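Alr4995 protein (Nostoc sp., PDB 6LRF) is a bifunctional enzyme that breaks arginine down to ornithine, ammonia and carbon dioxide and converts ornithine into proline with loss of ammonia. Local coordinates at residues D13-Y19 with P59-D65; D405-A409 with Q420-L424; S140-S144 with K334-P338; D530-M535 with I578-M584; D163-Y167 with E210-V214. The contacts are given in a common frame with arbitrary orientation. Numbering follows the deposited sequence.

Contact 1. Residues D13-Y19 with P59-D65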
# COMPACT_ATOMS: atom_id res chain seq x y z
N ASP B 13 -53.65 -1.41 -24.28
CA ASP B 13 -54.87 -0.85 -23.67
C ASP B 13 -54.74 -0.67 -22.15
O ASP B 13 -55.33 0.25 -21.58
CB ASP B 13 -56.09 -1.72 -23.99
CG ASP B 13 -56.56 -1.59 -25.44
OD1 ASP B 13 -55.82 -1.03 -26.28
OD2 ASP B 13 -57.68 -2.05 -25.75
N HIS B 14 -53.98 -1.54 -21.50
CA HIS B 14 -53.78 -1.46 -20.05
C HIS B 14 -52.30 -1.58 -19.68
O HIS B 14 -51.94 -2.15 -18.65
CB HIS B 14 -54.59 -2.54 -19.34
CG HIS B 14 -56.03 -2.58 -19.77
ND1 HIS B 14 -56.63 -3.72 -20.26
CD2 HIS B 14 -56.97 -1.61 -19.80
CE1 HIS B 14 -57.89 -3.46 -20.56
NE2 HIS B 14 -58.12 -2.18 -20.30
N TYR B 15 -51.45 -1.02 -20.53
CA TYR B 15 -50.03 -1.05 -20.27
C TYR B 15 -49.68 0.04 -19.28
O TYR B 15 -50.26 1.13 -19.28
CB TYR B 15 -49.24 -0.88 -21.57
CG TYR B 15 -47.74 -0.72 -21.38
CD1 TYR B 15 -46.94 -1.80 -21.01
CD2 TYR B 15 -47.13 0.52 -21.59
CE1 TYR B 15 -45.56 -1.64 -20.84
CE2 TYR B 15 -45.75 0.68 -21.43
CZ TYR B 15 -44.98 -0.41 -21.05
OH TYR B 15 -43.62 -0.24 -20.90
N ASP B 16 -48.72 -0.28 -18.42
CA ASP B 16 -48.27 0.60 -17.36
C ASP B 16 -46.99 -0.03 -16.80
O ASP B 16 -46.66 -1.16 -17.15
CB ASP B 16 -49.35 0.74 -16.28
CG ASP B 16 -49.08 1.87 -15.29
OD1 ASP B 16 -48.52 2.92 -15.70
OD2 ASP B 16 -49.44 1.71 -14.10
N VAL B 17 -46.27 0.70 -15.96
CA VAL B 17 -45.26 0.06 -15.13
C VAL B 17 -45.83 0.00 -13.71
O VAL B 17 -45.74 0.96 -12.95
CB VAL B 17 -43.91 0.80 -15.20
CG1 VAL B 17 -42.87 0.10 -14.35
CG2 VAL B 17 -43.43 0.89 -16.65
N ASP B 18 -46.45 -1.13 -13.39
CA ASP B 18 -47.12 -1.35 -12.10
C ASP B 18 -46.17 -1.70 -10.95
O ASP B 18 -46.46 -1.40 -9.79
CB ASP B 18 -48.15 -2.48 -12.21
CG ASP B 18 -49.37 -2.09 -13.02
OD1 ASP B 18 -49.69 -0.88 -13.09
OD2 ASP B 18 -50.04 -3.01 -13.56
N TYR B 19 -45.07 -2.36 -11.29
CA TYR B 19 -44.19 -3.00 -10.33
C TYR B 19 -42.78 -2.99 -10.88
O TYR B 19 -42.52 -2.36 -11.91
CB TYR B 19 -44.65 -4.44 -10.06
CG TYR B 19 -45.14 -5.15 -11.30
CD1 TYR B 19 -44.26 -5.59 -12.28
CD2 TYR B 19 -46.50 -5.36 -11.51
CE1 TYR B 19 -44.71 -6.23 -13.43
CE2 TYR B 19 -46.96 -6.00 -12.65
CZ TYR B 19 -46.07 -6.43 -13.60
OH TYR B 19 -46.53 -7.06 -14.73
N PRO B 59 -56.38 -7.74 -24.76
CA PRO B 59 -55.74 -7.16 -23.56
C PRO B 59 -56.60 -7.33 -22.32
O PRO B 59 -57.82 -7.40 -22.41
CB PRO B 59 -55.58 -5.68 -23.93
CG PRO B 59 -56.49 -5.45 -25.10
CD PRO B 59 -56.56 -6.75 -25.83
N GLN B 60 -55.96 -7.42 -21.17
CA GLN B 60 -56.67 -7.65 -19.92
C GLN B 60 -56.20 -6.65 -18.86
O GLN B 60 -55.00 -6.42 -18.70
CB GLN B 60 -56.45 -9.08 -19.43
CG GLN B 60 -56.81 -10.16 -20.46
CD GLN B 60 -58.31 -10.31 -20.67
OE1 GLN B 60 -59.09 -10.14 -19.73
NE2 GLN B 60 -58.72 -10.63 -21.89
N LYS B 61 -57.16 -6.04 -18.16
CA LYS B 61 -56.83 -5.13 -17.06
C LYS B 61 -56.06 -5.89 -15.99
O LYS B 61 -56.45 -7.00 -15.62
CB LYS B 61 -58.10 -4.51 -16.46
CG LYS B 61 -58.68 -3.30 -17.20
CD LYS B 61 -59.01 -2.17 -16.20
CE LYS B 61 -60.15 -1.24 -16.66
NZ LYS B 61 -60.27 -1.07 -18.14
N GLY B 62 -54.97 -5.30 -15.51
CA GLY B 62 -54.21 -5.87 -14.41
C GLY B 62 -53.05 -6.76 -14.83
O GLY B 62 -52.34 -7.32 -13.98
N TRP B 63 -52.87 -6.91 -16.14
CA TRP B 63 -51.74 -7.66 -16.68
C TRP B 63 -51.09 -6.83 -17.77
O TRP B 63 -51.21 -7.14 -18.96
CB TRP B 63 -52.19 -9.02 -17.21
CG TRP B 63 -52.98 -9.78 -16.17
CD1 TRP B 63 -54.33 -10.02 -16.18
CD2 TRP B 63 -52.48 -10.36 -14.96
NE1 TRP B 63 -54.69 -10.73 -15.05
CE2 TRP B 63 -53.57 -10.94 -14.29
CE3 TRP B 63 -51.21 -10.44 -14.38
CZ2 TRP B 63 -53.43 -11.60 -13.07
CZ3 TRP B 63 -51.07 -11.09 -13.17
CH2 TRP B 63 -52.18 -11.66 -12.52
N PRO B 64 -50.39 -5.76 -17.36
CA PRO B 64 -49.84 -4.77 -18.29
C PRO B 64 -48.79 -5.36 -19.23
O PRO B 64 -48.62 -4.86 -20.35
CB PRO B 64 -49.21 -3.73 -17.36
CG PRO B 64 -48.88 -4.50 -16.12
CD PRO B 64 -49.98 -5.49 -15.97
N ASP B 65 -48.10 -6.41 -18.80
CA ASP B 65 -47.00 -6.93 -19.58
C ASP B 65 -47.50 -7.97 -20.59
O ASP B 65 -46.71 -8.57 -21.32
CB ASP B 65 -45.92 -7.51 -18.67
CG ASP B 65 -45.16 -6.43 -17.91
OD1 ASP B 65 -44.71 -5.45 -18.54
OD2 ASP B 65 -45.04 -6.55 -16.67
O HOH W 1 -44.93 -3.21 -17.09
O HOH W 2 -48.48 -8.38 -16.60
O HOH W 3 -49.55 -7.77 -13.13
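Neither segment is regular: two loops run past each other, closest where the CA atoms of Tyr15 and Pro64 lie 4.2 Å apart. Pro64 CA makes a CH...O contact of 3.4 Å with His14 O. Gln60 to Trp63 form a type II beta turn, closed by a weak bond from Trp63 N to Gln60 O (3.4 Å); Gly62, with positive phi, takes the position that disfavours a CB. At one end the turn meets His14, with Lys61 CG over the ring face in a CH-pi contact 3.4 Å from the centroid. The loops follow strands 6-9 and 53-56, the second within the GME-family region. Pro64 CG packs against Tyr19, 4.2 Å from its CZ, and Tyr19 OH donates a very short hydrogen bond to Asp65 OD2 (2.5 Å). One water joins Asp16 O to Asp65 OD1, another Tyr19 OH to Asp65 N. The CA-to-CB bond of Tyr15 points away, yet its ring edge meets Pro64 O (3.6 Å from CD1), and its OH bonds Glu254 O.

Contact 2. Residues D405-A409 with Q420-L424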
# COMPACT_ATOMS: atom_id res chain seq x y z
N ASP B 405 -2.07 -29.89 -9.81
CA ASP B 405 -1.77 -29.63 -11.21
C ASP B 405 -0.99 -30.77 -11.86
O ASP B 405 -0.20 -30.55 -12.77
CB ASP B 405 -0.99 -28.32 -11.36
CG ASP B 405 -1.85 -27.10 -11.02
OD1 ASP B 405 -3.10 -27.21 -11.05
OD2 ASP B 405 -1.27 -26.04 -10.71
N GLY B 406 -1.24 -31.98 -11.39
CA GLY B 406 -0.67 -33.15 -12.05
C GLY B 406 -1.73 -33.97 -12.75
O GLY B 406 -2.92 -33.61 -12.71
N ALA B 407 -1.30 -35.04 -13.40
CA ALA B 407 -2.21 -36.07 -13.86
C ALA B 407 -2.07 -37.28 -12.95
O ALA B 407 -1.10 -37.41 -12.21
CB ALA B 407 -1.92 -36.45 -15.32
N ILE B 408 -3.04 -38.18 -12.99
CA ILE B 408 -2.94 -39.38 -12.17
C ILE B 408 -2.72 -40.59 -13.07
O ILE B 408 -3.57 -40.93 -13.89
CB ILE B 408 -4.19 -39.57 -11.31
CG1 ILE B 408 -4.38 -38.34 -10.41
CG2 ILE B 408 -4.09 -40.83 -10.46
CD1 ILE B 408 -5.57 -38.45 -9.48
N ALA B 409 -1.55 -41.21 -12.93
CA ALA B 409 -1.18 -42.36 -13.75
C ALA B 409 -1.44 -43.64 -12.95
O ALA B 409 -1.21 -43.71 -11.75
CB ALA B 409 0.28 -42.28 -14.18
N GLN B 420 -0.41 -42.92 -9.18
CA GLN B 420 0.65 -41.94 -8.98
C GLN B 420 0.32 -40.59 -9.60
O GLN B 420 0.09 -40.49 -10.80
CB GLN B 420 1.95 -42.42 -9.64
CG GLN B 420 3.01 -42.98 -8.75
CD GLN B 420 4.17 -43.52 -9.57
OE1 GLN B 420 3.97 -44.16 -10.61
NE2 GLN B 420 5.39 -43.23 -9.13
N CYS B 421 0.37 -39.56 -8.78
CA CYS B 421 0.33 -38.20 -9.25
C CYS B 421 1.65 -37.83 -9.96
O CYS B 421 2.73 -37.93 -9.37
CB CYS B 421 0.05 -37.31 -8.06
SG CYS B 421 -0.52 -35.73 -8.43
N LYS B 422 1.57 -37.43 -11.21
CA LYS B 422 2.76 -37.07 -11.98
C LYS B 422 2.54 -35.74 -12.66
O LYS B 422 1.44 -35.49 -13.17
CB LYS B 422 3.09 -38.12 -13.04
CG LYS B 422 3.61 -39.46 -12.52
CD LYS B 422 3.86 -40.37 -13.71
CE LYS B 422 5.05 -41.29 -13.52
NZ LYS B 422 5.61 -41.68 -14.87
N ILE B 423 3.55 -34.89 -12.68
CA ILE B 423 3.47 -33.67 -13.48
C ILE B 423 3.54 -34.03 -14.96
O ILE B 423 4.09 -35.07 -15.31
CB ILE B 423 4.58 -32.66 -13.12
CG1 ILE B 423 5.95 -33.30 -13.36
CG2 ILE B 423 4.41 -32.19 -11.66
CD1 ILE B 423 7.12 -32.35 -13.15
N LEU B 424 3.00 -33.18 -15.82
CA LEU B 424 2.79 -33.52 -17.22
C LEU B 424 4.06 -33.95 -17.93
O LEU B 424 4.06 -34.96 -18.64
CB LEU B 424 2.18 -32.33 -17.97
CG LEU B 424 0.79 -31.86 -17.53
CD1 LEU B 424 0.35 -30.66 -18.37
CD2 LEU B 424 -0.22 -32.97 -17.64
O HOH W 4 1.71 -30.83 -14.26
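Ala407 to Ala409 pair with Gln420 to Lys422 in an antiparallel beta hairpin whose short strand axes approach to 4.6 Å at 138°, a marked departure from 180°. Ile408 and Cys421, a non-hydrogen-bonded pair, put their side chains on the same face. Ile408 is in the m,t rotamer and Cys421 in t, and both touch Val399 of strand 395-400, which lies beside 416-422. Ala407, Ala409, Gln420 and Lys422 occupy the other face. There the methyl of Ala409 touches the aliphatic part of Lys422 (m,t, then chi3 145°, off a well), with Ala409 CB 4.1 Å from Lys422 CD, while the amine travels on to a salt bridge with Glu431. Gln420 has an unusual chi1 of -103°, between the usual wells. Next to Ala407, Gly406 CA sits 3.3 Å from Lys422 O, so close that a CB would clash with that carbonyl. Beyond the paired residues Ile423 turns away, and Leu424 packs on Leu558 and Asn562 of helix 554-567. A water spans the open end, 2.4 Å from Asp405 O and 3.1 Å from Leu424 N. Two reciprocal pairs of hydrogen bonds, Ala407 with Lys422 and Ala409 with Gln420, run at 2.8 to 2.9 Å between N and O. The join therefore rests mainly on the main chain, with few side-chain contacts across it.

Contact 3. Residues S140-S144 with K334-P338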
# COMPACT_ATOMS: atom_id res chain seq x y z
N SER B 140 -35.57 -18.17 -17.36
CA SER B 140 -35.74 -19.58 -17.64
C SER B 140 -34.67 -20.43 -16.96
O SER B 140 -33.50 -20.10 -16.99
CB SER B 140 -35.71 -19.83 -19.15
OG SER B 140 -36.65 -18.99 -19.80
N GLU B 141 -35.10 -21.55 -16.40
CA GLU B 141 -34.23 -22.53 -15.77
C GLU B 141 -33.56 -23.44 -16.77
O GLU B 141 -34.15 -23.83 -17.79
CB GLU B 141 -35.03 -23.39 -14.80
CG GLU B 141 -35.44 -22.68 -13.53
CD GLU B 141 -34.34 -22.65 -12.48
OE1 GLU B 141 -33.39 -23.47 -12.57
OE2 GLU B 141 -34.44 -21.82 -11.55
N LEU B 142 -32.32 -23.79 -16.46
CA LEU B 142 -31.52 -24.70 -17.27
C LEU B 142 -32.26 -26.01 -17.50
O LEU B 142 -32.23 -26.58 -18.60
CB LEU B 142 -30.17 -24.94 -16.58
CG LEU B 142 -29.24 -25.93 -17.27
CD1 LEU B 142 -28.96 -25.49 -18.70
CD2 LEU B 142 -27.93 -26.05 -16.45
N ASP B 143 -32.95 -26.48 -16.47
CA ASP B 143 -33.69 -27.73 -16.55
C ASP B 143 -34.92 -27.72 -17.50
O ASP B 143 -35.48 -28.77 -17.80
CB ASP B 143 -34.13 -28.15 -15.16
CG ASP B 143 -33.01 -28.79 -14.36
OD1 ASP B 143 -31.94 -29.09 -14.95
OD2 ASP B 143 -33.19 -29.00 -13.13
N SER B 144 -35.34 -26.55 -17.97
CA SER B 144 -36.44 -26.52 -18.94
C SER B 144 -35.97 -26.94 -20.33
O SER B 144 -36.78 -27.33 -21.18
CB SER B 144 -37.08 -25.13 -19.00
OG SER B 144 -36.20 -24.16 -19.57
N LYS B 334 -29.42 -32.64 -6.83
CA LYS B 334 -29.35 -32.89 -8.26
C LYS B 334 -28.62 -31.72 -8.90
O LYS B 334 -29.04 -30.57 -8.77
CB LYS B 334 -30.75 -33.07 -8.87
CG LYS B 334 -30.75 -33.59 -10.31
CD LYS B 334 -32.17 -33.81 -10.83
CE LYS B 334 -32.95 -32.49 -10.96
NZ LYS B 334 -32.43 -31.67 -12.08
N VAL B 335 -27.52 -32.01 -9.58
CA VAL B 335 -26.73 -30.99 -10.25
C VAL B 335 -27.01 -31.05 -11.75
O VAL B 335 -27.01 -32.14 -12.31
CB VAL B 335 -25.22 -31.19 -10.02
CG1 VAL B 335 -24.44 -30.03 -10.62
CG2 VAL B 335 -24.92 -31.35 -8.54
N SER B 336 -27.25 -29.91 -12.38
CA SER B 336 -27.38 -29.87 -13.84
C SER B 336 -26.33 -28.96 -14.44
O SER B 336 -25.94 -27.95 -13.83
CB SER B 336 -28.78 -29.39 -14.27
OG SER B 336 -29.79 -30.23 -13.75
N ALA B 337 -25.90 -29.31 -15.65
CA ALA B 337 -24.94 -28.53 -16.41
C ALA B 337 -25.38 -28.45 -17.87
O ALA B 337 -26.06 -29.35 -18.36
CB ALA B 337 -23.55 -29.16 -16.30
N PRO B 338 -24.99 -27.39 -18.58
CA PRO B 338 -25.44 -27.21 -19.96
C PRO B 338 -24.68 -28.11 -20.96
O PRO B 338 -25.11 -28.27 -22.11
CB PRO B 338 -25.14 -25.73 -20.23
CG PRO B 338 -23.94 -25.43 -19.30
CD PRO B 338 -24.24 -26.22 -18.07
O HOH W 5 -30.92 -29.10 -11.20
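Asp143 makes one salt bridge across the segments, from OD2 to Lys334 NZ at 3.0 Å. The same carboxylate oxygen is also engaged by Arg325 of the second subunit, so one acid takes a basic group from its own chain and one from a neighbour. The hydrogen bonding adds a second grip: Ser336 OG donates to Asp143 OD1 at 2.7 Å, so that both oxygens of the carboxylate face alternate residues of the strand. Lys334 and Ser336 can do this because both project toward the loop, whereas Val335 and Ala337 point away onto helix 340-352. A water bridges the two sides, donating to Asp143 OD2 and to Ser336 OG at 3.0 Å each, with a weak bond to Lys334 O. Within the loop, Ser144 N and Ser144 OG both bond to Glu141 O, at 3.0 and 2.7 Å. The apolar share falls to Leu142, whose CD2 lies 4.0 Å from Pro338 CD and 4.1 Å from Ser336 CB. Its side chain also touches Val283 and Ser313 on the flanking strands. In the fold, the loop between strand 132-136 and helix 145-152 of the GME-family part docks on the end of strand 329-337 in the LOR/SDH region, both strands belonging to the same mixed sheet.

Contact 4. Residues D530-M535 with I578-M584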
# COMPACT_ATOMS: atom_id res chain seq x y z
N ASP B 530 -2.03 -15.53 -21.74
CA ASP B 530 -2.47 -14.91 -22.99
C ASP B 530 -3.18 -15.95 -23.85
O ASP B 530 -4.25 -15.70 -24.40
CB ASP B 530 -1.29 -14.33 -23.75
CG ASP B 530 -1.66 -13.89 -25.17
OD1 ASP B 530 -2.42 -12.89 -25.32
OD2 ASP B 530 -1.16 -14.51 -26.13
N ILE B 531 -2.58 -17.14 -23.94
CA ILE B 531 -3.18 -18.17 -24.76
C ILE B 531 -4.49 -18.64 -24.12
O ILE B 531 -5.48 -18.78 -24.81
CB ILE B 531 -2.20 -19.32 -24.98
CG1 ILE B 531 -1.02 -18.81 -25.81
CG2 ILE B 531 -2.89 -20.48 -25.68
CD1 ILE B 531 0.12 -19.80 -26.01
N GLU B 532 -4.51 -18.81 -22.80
CA GLU B 532 -5.75 -19.20 -22.12
C GLU B 532 -6.88 -18.20 -22.35
O GLU B 532 -8.01 -18.59 -22.65
CB GLU B 532 -5.52 -19.38 -20.62
CG GLU B 532 -6.69 -20.06 -19.91
CD GLU B 532 -6.64 -19.90 -18.39
OE1 GLU B 532 -5.59 -19.52 -17.83
OE2 GLU B 532 -7.69 -20.14 -17.76
N GLN B 533 -6.58 -16.92 -22.20
CA GLN B 533 -7.61 -15.89 -22.36
C GLN B 533 -8.18 -15.91 -23.76
O GLN B 533 -9.37 -15.67 -23.95
CB GLN B 533 -7.04 -14.50 -22.04
CG GLN B 533 -7.78 -13.33 -22.74
CD GLN B 533 -7.06 -11.98 -22.59
OE1 GLN B 533 -7.15 -11.34 -21.54
NE2 GLN B 533 -6.35 -11.54 -23.64
N ASN B 534 -7.34 -16.20 -24.74
CA ASN B 534 -7.76 -16.14 -26.13
C ASN B 534 -8.42 -17.42 -26.62
O ASN B 534 -9.30 -17.37 -27.46
CB ASN B 534 -6.56 -15.77 -27.01
CG ASN B 534 -6.27 -14.28 -26.98
OD1 ASN B 534 -6.87 -13.52 -27.73
ND2 ASN B 534 -5.38 -13.86 -26.08
N MSE B 535 -8.01 -18.56 -26.08
CA MSE B 535 -8.62 -19.83 -26.44
C MSE B 535 -9.90 -20.11 -25.66
O MSE B 535 -10.87 -20.60 -26.21
CB MSE B 535 -7.65 -20.99 -26.20
CG MSE B 535 -6.52 -21.15 -27.20
SE MSE B 535 -5.48 -22.75 -26.72
CE MSE B 535 -6.90 -24.06 -26.91
N ILE B 578 -5.39 -23.47 -33.74
CA ILE B 578 -6.03 -23.56 -32.43
C ILE B 578 -5.81 -22.27 -31.62
O ILE B 578 -6.64 -21.90 -30.79
CB ILE B 578 -5.55 -24.78 -31.60
CG1 ILE B 578 -4.15 -24.54 -31.04
CG2 ILE B 578 -5.59 -26.07 -32.43
CD1 ILE B 578 -3.62 -25.68 -30.26
N ILE B 579 -4.70 -21.59 -31.86
CA ILE B 579 -4.50 -20.23 -31.35
C ILE B 579 -4.78 -19.23 -32.47
O ILE B 579 -4.10 -19.25 -33.50
CB ILE B 579 -3.06 -20.00 -30.85
CG1 ILE B 579 -2.69 -20.99 -29.73
CG2 ILE B 579 -2.90 -18.55 -30.40
CD1 ILE B 579 -1.22 -20.90 -29.35
N ARG B 580 -5.76 -18.35 -32.27
CA ARG B 580 -6.23 -17.48 -33.35
C ARG B 580 -6.13 -16.00 -33.03
O ARG B 580 -6.37 -15.16 -33.89
CB ARG B 580 -7.68 -17.83 -33.70
CG ARG B 580 -7.83 -19.19 -34.33
CD ARG B 580 -9.25 -19.46 -34.78
NE ARG B 580 -9.31 -20.72 -35.50
CZ ARG B 580 -9.08 -20.84 -36.81
NH1 ARG B 580 -8.79 -19.77 -37.53
NH2 ARG B 580 -9.15 -22.03 -37.39
N SER B 581 -5.79 -15.66 -31.80
CA SER B 581 -5.68 -14.26 -31.43
C SER B 581 -4.82 -14.09 -30.19
O SER B 581 -4.57 -15.06 -29.46
CB SER B 581 -7.07 -13.67 -31.18
OG SER B 581 -7.75 -14.42 -30.18
N GLY B 582 -4.36 -12.86 -29.95
CA GLY B 582 -3.70 -12.52 -28.71
C GLY B 582 -2.25 -12.16 -28.89
O GLY B 582 -1.74 -12.12 -30.02
N VAL B 583 -1.57 -11.91 -27.77
CA VAL B 583 -0.18 -11.45 -27.82
C VAL B 583 0.72 -12.44 -28.55
O VAL B 583 1.39 -12.08 -29.52
CB VAL B 583 0.37 -11.19 -26.40
CG1 VAL B 583 1.85 -10.81 -26.45
CG2 VAL B 583 -0.44 -10.10 -25.72
N MSE B 584 0.74 -13.70 -28.10
CA MSE B 584 1.66 -14.68 -28.68
C MSE B 584 1.30 -14.91 -30.16
O MSE B 584 2.18 -15.07 -31.00
CB MSE B 584 1.64 -15.99 -27.86
CG MSE B 584 1.85 -15.79 -26.35
SE MSE B 584 3.46 -14.72 -25.97
CE MSE B 584 4.69 -15.98 -26.80
O HOH W 6 -1.98 -15.58 -28.49
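Asp530 loses the most surface here. Its carboxylate faces the first turn of helix 583-589 and accepts hydrogen bonds from two consecutive amides, Val583 N to OD1 at 2.8 Å and Met584 N to OD2 at 2.9 Å. Gly582 holds the N-cap position and has no side chain of its own to meet these amides, so an acid on another helix serves them, with a favourable match to the positive end of the helix dipole. A CB on Gly582 would clash with Asp530 OD1 and Asn534 ND2. Asn534, one turn along, is held by its own helix through ND2 to Asp530 O (2.7 Å) and receives Ser581 OG on OD1 at 2.8 Å; a water between Asp530 OD2 and Ser581 O fills the gap. Ile531 carries the apolar side: its CD1 lies 3.8 Å from Ile579 CD1, and its CG1 4.2 Å from CG of Met584, a selenomethionine. Around this core Ile531 also packs on helices 554-567 and 570-575, and Val583 on helix 505-513. In the Rossmann-fold region helices 524-536 and 583-589 accompany adjacent parallel strands, the first following 519-523 and the second leading into 594-597.

Contact 5. Residues D163-Y167 with E210-V214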
# COMPACT_ATOMS: atom_id res chain seq x y z
N ASP B 163 -25.48 -10.82 -17.57
CA ASP B 163 -25.71 -9.39 -17.37
C ASP B 163 -27.20 -9.13 -17.12
O ASP B 163 -28.03 -9.32 -18.01
CB ASP B 163 -25.21 -8.60 -18.59
CG ASP B 163 -25.19 -7.09 -18.35
OD1 ASP B 163 -26.08 -6.56 -17.65
OD2 ASP B 163 -24.27 -6.42 -18.88
N GLU B 164 -27.52 -8.68 -15.92
CA GLU B 164 -28.91 -8.53 -15.50
C GLU B 164 -29.72 -7.55 -16.37
O GLU B 164 -30.95 -7.63 -16.41
CB GLU B 164 -28.96 -8.10 -14.04
CG GLU B 164 -30.33 -8.21 -13.42
CD GLU B 164 -30.45 -7.44 -12.11
OE1 GLU B 164 -29.49 -6.69 -11.77
OE2 GLU B 164 -31.49 -7.59 -11.43
N ARG B 165 -29.04 -6.66 -17.08
CA ARG B 165 -29.73 -5.76 -18.00
C ARG B 165 -30.33 -6.54 -19.17
O ARG B 165 -31.41 -6.23 -19.66
CB ARG B 165 -28.78 -4.68 -18.52
CG ARG B 165 -28.35 -3.66 -17.46
CD ARG B 165 -27.26 -2.74 -18.00
NE ARG B 165 -26.05 -3.48 -18.33
CZ ARG B 165 -25.13 -3.07 -19.19
NH1 ARG B 165 -25.26 -1.91 -19.82
NH2 ARG B 165 -24.06 -3.83 -19.42
N PHE B 166 -29.60 -7.57 -19.60
CA PHE B 166 -30.04 -8.40 -20.71
C PHE B 166 -30.49 -9.73 -20.15
O PHE B 166 -29.83 -10.77 -20.31
CB PHE B 166 -28.92 -8.52 -21.74
CG PHE B 166 -28.34 -7.18 -22.13
CD1 PHE B 166 -29.04 -6.34 -22.98
CD2 PHE B 166 -27.13 -6.75 -21.61
CE1 PHE B 166 -28.52 -5.09 -23.33
CE2 PHE B 166 -26.60 -5.51 -21.95
CZ PHE B 166 -27.30 -4.68 -22.81
N TYR B 167 -31.64 -9.65 -19.46
CA TYR B 167 -32.20 -10.71 -18.64
C TYR B 167 -32.99 -11.75 -19.46
O TYR B 167 -33.23 -12.86 -18.98
CB TYR B 167 -33.11 -10.09 -17.56
CG TYR B 167 -34.32 -9.35 -18.10
CD1 TYR B 167 -34.20 -8.06 -18.63
CD2 TYR B 167 -35.58 -9.94 -18.10
CE1 TYR B 167 -35.31 -7.39 -19.14
CE2 TYR B 167 -36.70 -9.27 -18.61
CZ TYR B 167 -36.56 -8.00 -19.12
OH TYR B 167 -37.67 -7.33 -19.63
N GLU B 210 -21.93 -1.84 -27.00
CA GLU B 210 -22.80 -1.69 -25.84
C GLU B 210 -23.79 -0.54 -26.02
O GLU B 210 -24.89 -0.56 -25.47
CB GLU B 210 -21.98 -1.48 -24.57
CG GLU B 210 -22.80 -1.58 -23.27
CD GLU B 210 -21.95 -1.51 -22.01
OE1 GLU B 210 -20.92 -0.79 -22.01
OE2 GLU B 210 -22.31 -2.18 -21.00
N ALA B 211 -23.39 0.46 -26.80
CA ALA B 211 -24.26 1.60 -27.06
C ALA B 211 -25.54 1.15 -27.76
O ALA B 211 -26.64 1.53 -27.35
CB ALA B 211 -23.53 2.64 -27.90
N ASP B 212 -25.39 0.34 -28.81
CA ASP B 212 -26.54 -0.21 -29.53
C ASP B 212 -27.31 -1.22 -28.67
O ASP B 212 -28.53 -1.28 -28.72
CB ASP B 212 -26.10 -0.88 -30.83
CG ASP B 212 -25.78 0.13 -31.94
OD1 ASP B 212 -26.73 0.68 -32.53
OD2 ASP B 212 -24.57 0.34 -32.22
N ALA B 213 -26.57 -2.00 -27.88
CA ALA B 213 -27.16 -3.01 -27.01
C ALA B 213 -28.14 -2.42 -25.98
O ALA B 213 -29.23 -2.96 -25.80
CB ALA B 213 -26.06 -3.78 -26.30
N VAL B 214 -27.77 -1.32 -25.32
CA VAL B 214 -28.64 -0.74 -24.30
C VAL B 214 -29.82 0.02 -24.93
O VAL B 214 -30.75 0.45 -24.24
CB VAL B 214 -27.85 0.21 -23.37
CG1 VAL B 214 -26.71 -0.53 -22.71
CG2 VAL B 214 -27.31 1.39 -24.16
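Arg165 lies between two acids. Its NH2 forms salt bridges with Asp163 OD2 at 2.7 Å and Glu210 OE2 at 2.9 Å, and NH1 adds a longer bond of 3.2 Å to the same Glu210 OE2. The guanidinium thus holds Glu210 at its edge, close to its own plane. Asp163 also positions the arginine locally, its OD1 accepting Arg165 N (3.0 Å) in an Asx turn and Arg165 NE (3.2 Å). The charge network continues into the third subunit, where Glu475 forms a salt bridge with Arg165 NH1; the arginine probably offsets the close approach of Glu210 and that Glu475. Packing takes over farther out. Phe166 brings its CZ to 3.8 Å from Ala213 CB and 4.2 Å from Val214 CG1, while Ala213 O approaches the ring edge at 3.3 Å from Phe166 CE1. Val214 CG1 in turn lies 3.5 Å from Arg165 NH1, so the valine touches both the aromatic and the charged side chain. Tyr184 meets the Phe166 ring at about 55° between planes. Within the GME-family domain the contact joins the loop between strands 155-160 and 173-175 to the short helix 210-213, which follows strand 205-207.

How the contacts relate
From the N terminus, contact 1 closes first, bringing the loop after strand 6-9 to the one after strand 53-56. Contact 3 opens next at 140-144 and closes only at 334-338, a span of about 190 residues that ties the GME-family part to the LOR/SDH region. Contact 5 is nested inside that span, within the GME-family domain, with nearest atoms about 6 Å from contact 3 and about 7 Å from contact 1. Contact 2 then closes a short hairpin, and contact 4 an internal loop of the Rossmann-fold region; their nearest atoms are about 11 Å apart. No contacts cross. Contacts 1 and 2, on opposite sides of the chain's centre, have centres about 61 Å apart.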